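Long-range contact in 3-oxoacyl-(Acyl-carrier protein) synthase (Burkholderia xenovorans, PDB 4EFI), which probably catalyses a condensation step of fatty-acid synthesis as a 3-oxoacyl-[acyl-carrier-protein] synthase of the thiolase superfamily: residues Val49-Asp61 against Val291-Cys303. Numbering follows the deposited sequence.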
loop_
_atom_site.group_PDB
_atom_site.type_symbol
_atom_site.label_atom_id
_atom_site.label_comp_id
_atom_site.label_asym_id
_atom_site.label_seq_id
_atom_site.Cartn_x
_atom_site.Cartn_y
_atom_site.Cartn_z
ATOM N N VAL A 49 -18.487 -6.899 9.426
ATOM C CA VAL A 49 -18.132 -6.882 8.017
ATOM C C VAL A 49 -18.963 -5.853 7.255
ATOM O O VAL A 49 -18.479 -5.314 6.251
ATOM C CB VAL A 49 -18.162 -8.284 7.351
ATOM C CG1 VAL A 49 -17.229 -9.248 8.092
ATOM C CG2 VAL A 49 -19.578 -8.820 7.283
ATOM N N LYS A 50 -20.166 -5.534 7.732
ATOM C CA LYS A 50 -20.929 -4.435 7.146
ATOM C C LYS A 50 -20.123 -3.141 7.234
ATOM O O LYS A 50 -19.994 -2.428 6.246
ATOM C CB LYS A 50 -22.273 -4.245 7.855
ATOM C CG LYS A 50 -23.088 -3.053 7.373
ATOM C CD LYS A 50 -23.551 -3.249 5.936
ATOM C CE LYS A 50 -24.311 -2.038 5.425
ATOM N NZ LYS A 50 -24.930 -2.286 4.073
ATOM N N MET A 51 -19.600 -2.848 8.424
ATOM C CA MET A 51 -18.820 -1.617 8.647
ATOM C C MET A 51 -17.498 -1.609 7.891
ATOM O O MET A 51 -17.108 -0.605 7.299
ATOM C CB MET A 51 -18.519 -1.461 10.132
ATOM N N ILE A 52 -16.791 -2.731 7.883
ATOM C CA ILE A 52 -15.472 -2.719 7.278
ATOM C C ILE A 52 -15.566 -2.941 5.775
ATOM O O ILE A 52 -14.667 -2.531 5.042
ATOM C CB ILE A 52 -14.466 -3.648 8.007
ATOM C CG1 ILE A 52 -14.876 -5.099 7.941
ATOM C CG2 ILE A 52 -14.308 -3.225 9.462
ATOM C CD1 ILE A 52 -13.820 -6.021 8.584
ATOM N N GLY A 53 -16.652 -3.571 5.297
ATOM C CA GLY A 53 -16.898 -3.692 3.868
ATOM C C GLY A 53 -16.282 -4.904 3.165
ATOM O O GLY A 53 -16.252 -4.959 1.943
ATOM N N VAL A 54 -15.781 -5.873 3.946
ATOM C CA VAL A 54 -14.977 -7.034 3.451
ATOM C C VAL A 54 -15.753 -8.377 3.340
ATOM O O VAL A 54 -16.101 -8.958 4.396
ATOM C CB VAL A 54 -13.751 -7.313 4.390
ATOM C CG1 VAL A 54 -12.821 -8.370 3.794
ATOM C CG2 VAL A 54 -12.951 -6.043 4.684
ATOM N N ASN A 55 -16.021 -8.850 2.099
ATOM C CA ASN A 55 -16.753 -10.103 1.839
ATOM C C ASN A 55 -15.810 -11.298 1.718
ATOM O O ASN A 55 -16.124 -12.416 2.130
ATOM C CB ASN A 55 -17.570 -10.000 0.548
ATOM C CG ASN A 55 -18.623 -8.896 0.596
ATOM O OD1 ASN A 55 -19.490 -8.906 1.457
ATOM N ND2 ASN A 55 -18.521 -7.934 -0.318
ATOM N N ARG A 56 -14.671 -11.039 1.102
ATOM C CA ARG A 56 -13.641 -12.036 0.821
ATOM C C ARG A 56 -12.285 -11.381 0.983
ATOM O O ARG A 56 -12.169 -10.167 0.877
ATOM C CB ARG A 56 -13.790 -12.528 -0.636
ATOM C CG ARG A 56 -14.900 -13.538 -0.851
ATOM C CD ARG A 56 -15.312 -13.706 -2.331
ATOM N NE ARG A 56 -15.988 -12.515 -2.812
ATOM C CZ ARG A 56 -17.255 -12.207 -2.550
ATOM N NH1 ARG A 56 -18.015 -13.015 -1.824
ATOM N NH2 ARG A 56 -17.764 -11.084 -3.024
ATOM N N ARG A 57 -11.253 -12.188 1.190
ATOM C CA ARG A 57 -9.875 -11.725 1.149
ATOM C C ARG A 57 -8.971 -12.896 0.770
ATOM O O ARG A 57 -9.403 -14.053 0.801
ATOM C CB ARG A 57 -9.442 -11.093 2.487
ATOM C CG ARG A 57 -9.071 -12.047 3.602
ATOM C CD ARG A 57 -10.268 -12.712 4.221
ATOM N NE ARG A 57 -11.064 -11.822 5.073
ATOM C CZ ARG A 57 -12.384 -11.840 5.190
ATOM N NH1 ARG A 57 -12.984 -11.029 6.053
ATOM N NH2 ARG A 57 -13.123 -12.666 4.464
ATOM N N ARG A 58 -7.748 -12.593 0.359
ATOM C CA ARG A 58 -6.782 -13.643 0.028
ATOM C C ARG A 58 -5.729 -13.782 1.105
ATOM O O ARG A 58 -5.206 -12.764 1.579
ATOM C CB ARG A 58 -6.092 -13.330 -1.299
ATOM C CG ARG A 58 -7.035 -13.036 -2.444
ATOM C CD ARG A 58 -7.977 -14.185 -2.718
ATOM N NE ARG A 58 -8.774 -13.983 -3.943
ATOM C CZ ARG A 58 -8.439 -14.395 -5.169
ATOM N NH1 ARG A 58 -7.323 -15.063 -5.385
ATOM N NH2 ARG A 58 -9.241 -14.139 -6.198
ATOM N N TRP A 59 -5.429 -15.007 1.519
ATOM C CA TRP A 59 -4.416 -15.256 2.537
ATOM C C TRP A 59 -3.294 -16.136 1.999
ATOM O O TRP A 59 -3.537 -17.210 1.450
ATOM C CB TRP A 59 -5.007 -15.923 3.767
ATOM C CG TRP A 59 -5.735 -15.014 4.723
ATOM C CD1 TRP A 59 -5.858 -13.651 4.649
ATOM C CD2 TRP A 59 -6.416 -15.427 5.902
ATOM N NE1 TRP A 59 -6.588 -13.205 5.739
ATOM C CE2 TRP A 59 -6.933 -14.274 6.513
ATOM C CE3 TRP A 59 -6.621 -16.667 6.503
ATOM C CZ2 TRP A 59 -7.664 -14.324 7.704
ATOM C CZ3 TRP A 59 -7.351 -16.722 7.694
ATOM C CH2 TRP A 59 -7.858 -15.550 8.274
ATOM N N ALA A 60 -2.063 -15.672 2.179
ATOM C CA ALA A 60 -0.869 -16.417 1.800
ATOM C C ALA A 60 -0.719 -17.676 2.623
ATOM O O ALA A 60 -0.962 -17.678 3.830
ATOM C CB ALA A 60 0.346 -15.530 2.014
ATOM N N ASP A 61 -0.285 -18.759 1.995
ATOM C CA ASP A 61 0.069 -19.941 2.777
ATOM C C ASP A 61 1.453 -19.802 3.413
ATOM O O ASP A 61 2.142 -18.815 3.202
ATOM C CB ASP A 61 -0.055 -21.213 1.929
ATOM C CG ASP A 61 0.799 -21.194 0.681
ATOM O OD1 ASP A 61 1.861 -20.531 0.636
ATOM O OD2 ASP A 61 0.419 -21.879 -0.295
ATOM N N VAL A 291 -14.026 7.634 -5.839
ATOM C CA VAL A 291 -13.197 7.088 -4.759
ATOM C C VAL A 291 -13.306 5.562 -4.832
ATOM O O VAL A 291 -14.188 4.976 -4.224
ATOM C CB VAL A 291 -13.686 7.601 -3.377
ATOM C CG1 VAL A 291 -12.822 7.036 -2.239
ATOM C CG2 VAL A 291 -13.672 9.121 -3.326
ATOM N N PRO A 292 -12.427 4.904 -5.613
ATOM C CA PRO A 292 -12.581 3.454 -5.824
ATOM C C PRO A 292 -12.374 2.636 -4.552
ATOM O O PRO A 292 -11.614 3.011 -3.661
ATOM C CB PRO A 292 -11.479 3.146 -6.840
ATOM C CG PRO A 292 -11.297 4.470 -7.585
ATOM C CD PRO A 292 -11.415 5.482 -6.512
ATOM N N VAL A 293 -13.073 1.513 -4.485
ATOM C CA VAL A 293 -13.015 0.623 -3.332
ATOM C C VAL A 293 -12.937 -0.807 -3.837
ATOM O O VAL A 293 -13.720 -1.222 -4.704
ATOM C CB VAL A 293 -14.272 0.775 -2.434
ATOM C CG1 VAL A 293 -14.265 -0.235 -1.305
ATOM C CG2 VAL A 293 -14.331 2.181 -1.859
ATOM N N ASN A 294 -11.998 -1.567 -3.303
ATOM C CA ASN A 294 -11.888 -3.000 -3.609
ATOM C C ASN A 294 -11.716 -3.839 -2.346
ATOM O O ASN A 294 -11.429 -5.037 -2.416
ATOM C CB ASN A 294 -10.780 -3.308 -4.627
ATOM C CG ASN A 294 -9.385 -3.097 -4.069
ATOM O OD1 ASN A 294 -9.224 -2.644 -2.942
ATOM N ND2 ASN A 294 -8.369 -3.406 -4.864
ATOM N N ILE A 295 -11.986 -3.241 -1.192
ATOM C CA ILE A 295 -11.839 -3.905 0.095
ATOM C C ILE A 295 -12.808 -5.082 0.197
ATOM O O ILE A 295 -12.564 -6.057 0.922
ATOM C CB ILE A 295 -11.992 -2.857 1.238
ATOM C CG1 ILE A 295 -11.236 -3.317 2.492
ATOM C CG2 ILE A 295 -13.444 -2.563 1.474
ATOM C CD1 ILE A 295 -11.353 -2.381 3.678
ATOM N N GLY A 296 -13.910 -5.028 -0.536
ATOM C CA GLY A 296 -14.846 -6.128 -0.512
ATOM C C GLY A 296 -14.305 -7.471 -0.959
ATOM O O GLY A 296 -14.761 -8.525 -0.494
ATOM N N GLU A 297 -13.366 -7.445 -1.897
ATOM C CA GLU A 297 -12.819 -8.682 -2.456
ATOM C C GLU A 297 -11.448 -9.039 -1.895
ATOM O O GLU A 297 -11.047 -10.181 -1.978
ATOM C CB GLU A 297 -12.686 -8.593 -3.987
ATOM C CG GLU A 297 -13.982 -8.353 -4.737
ATOM C CD GLU A 297 -15.036 -9.414 -4.463
ATOM O OE1 GLU A 297 -14.722 -10.620 -4.547
ATOM O OE2 GLU A 297 -16.183 -9.034 -4.152
ATOM N N TYR A 298 -10.725 -8.061 -1.345
ATOM C CA TYR A 298 -9.333 -8.255 -0.962
ATOM C C TYR A 298 -9.019 -7.928 0.491
ATOM O O TYR A 298 -7.911 -8.211 0.954
ATOM C CB TYR A 298 -8.375 -7.479 -1.881
ATOM C CG TYR A 298 -8.545 -7.897 -3.308
ATOM C CD1 TYR A 298 -8.082 -9.133 -3.751
ATOM C CD2 TYR A 298 -9.247 -7.090 -4.211
ATOM C CE1 TYR A 298 -8.293 -9.542 -5.065
ATOM C CE2 TYR A 298 -9.463 -7.495 -5.507
ATOM C CZ TYR A 298 -8.989 -8.714 -5.924
ATOM O OH TYR A 298 -9.196 -9.133 -7.233
ATOM N N GLY A 299 -9.977 -7.363 1.225
ATOM C CA GLY A 299 -9.685 -6.836 2.544
ATOM C C GLY A 299 -8.695 -5.693 2.465
ATOM O O GLY A 299 -8.389 -5.170 1.392
ATOM N N ASN A 300 -8.195 -5.296 3.627
ATOM C CA ASN A 300 -7.151 -4.285 3.760
ATOM C C ASN A 300 -5.817 -4.985 3.527
ATOM O O ASN A 300 -5.460 -5.876 4.289
ATOM C CB ASN A 300 -7.263 -3.715 5.178
ATOM C CG ASN A 300 -6.163 -2.765 5.565
ATOM O OD1 ASN A 300 -5.047 -2.793 5.041
ATOM N ND2 ASN A 300 -6.471 -1.924 6.553
ATOM N N THR A 301 -5.097 -4.600 2.471
ATOM C CA THR A 301 -3.834 -5.252 2.104
ATOM C C THR A 301 -2.637 -4.379 2.419
ATOM O O THR A 301 -1.572 -4.513 1.820
ATOM C CB THR A 301 -3.806 -5.664 0.624
ATOM O OG1 THR A 301 -4.017 -4.520 -0.218
ATOM C CG2 THR A 301 -4.869 -6.739 0.352
ATOM N N SER A 302 -2.798 -3.518 3.415
ATOM C CA SER A 302 -1.653 -2.770 3.955
ATOM C C SER A 302 -0.933 -2.031 2.836
ATOM O O SER A 302 -1.546 -1.260 2.106
ATOM C CB SER A 302 -0.695 -3.749 4.632
ATOM O OG SER A 302 0.381 -3.052 5.269
ATOM N N CYS A 303 0.387 -1.988 2.789
ATOM C CA CYS A 303 1.068 -1.157 1.794
ATOM C C CYS A 303 0.702 -1.468 0.338
ATOM O O CYS A 303 0.888 -0.621 -0.525
ATOM C CB CYS A 303 2.596 -1.226 1.940
ATOM S SG CYS A 303 3.275 -2.876 1.793
HETATM O O HOH W 1 -6.396 -10.128 -0.351
HETATM O O HOH W 2 -11.086 -12.519 -3.402
HETATM O O HOH W 3 -10.872 -11.725 -6.673
#
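Arg-56 and Glu-297, in its modelled conformer, form a side-on salt bridge: NE donates to OE1 (2.9 Å) and NH2 to OE2 (2.8 Å). OE2 offers its syn lone pair; OE1 is met on the syn side but 28° out of the carboxylate plane. A bend at chi2 (-57°) of Glu-297 lays its carboxylate alongside the Arg-56 guanidinium, the planes 29° apart; Asn-55 CB lies over the rim of one guanidinium face.

Among backbone groups, Gly-296 O takes two N-H donors from the same face of its plane, Asn-55 N at 2.9 Å and Arg-56 N at 3.0 Å. Gly-296 CA adds a CA-H...O contact to Gly-53 O.

Apolar packing is small: Val-54 CG2 meets Ile-295 CG1 at 3.9 Å, the two side chains crossing at about a right angle, while Val-54 CG1 lies against Gly-299 CA.

Waters bridge Arg-58 N to Tyr-298 O, Arg-58 NE to Glu-297 O, and Arg-58 NH2 to Tyr-298 OH; Arg-58 NH1 forms a salt bridge with Glu-353 and a hydrogen bond to Pro-27 O.

The contact thus sets strand 56-58, partnered by strand 30-32, against helix 295-298 in the C-terminal family region of this thiolase-clan protein. Direct bonds fix the Asn-55/Arg-56 end, whereas water mediates the polar links of Arg-58 to that helix.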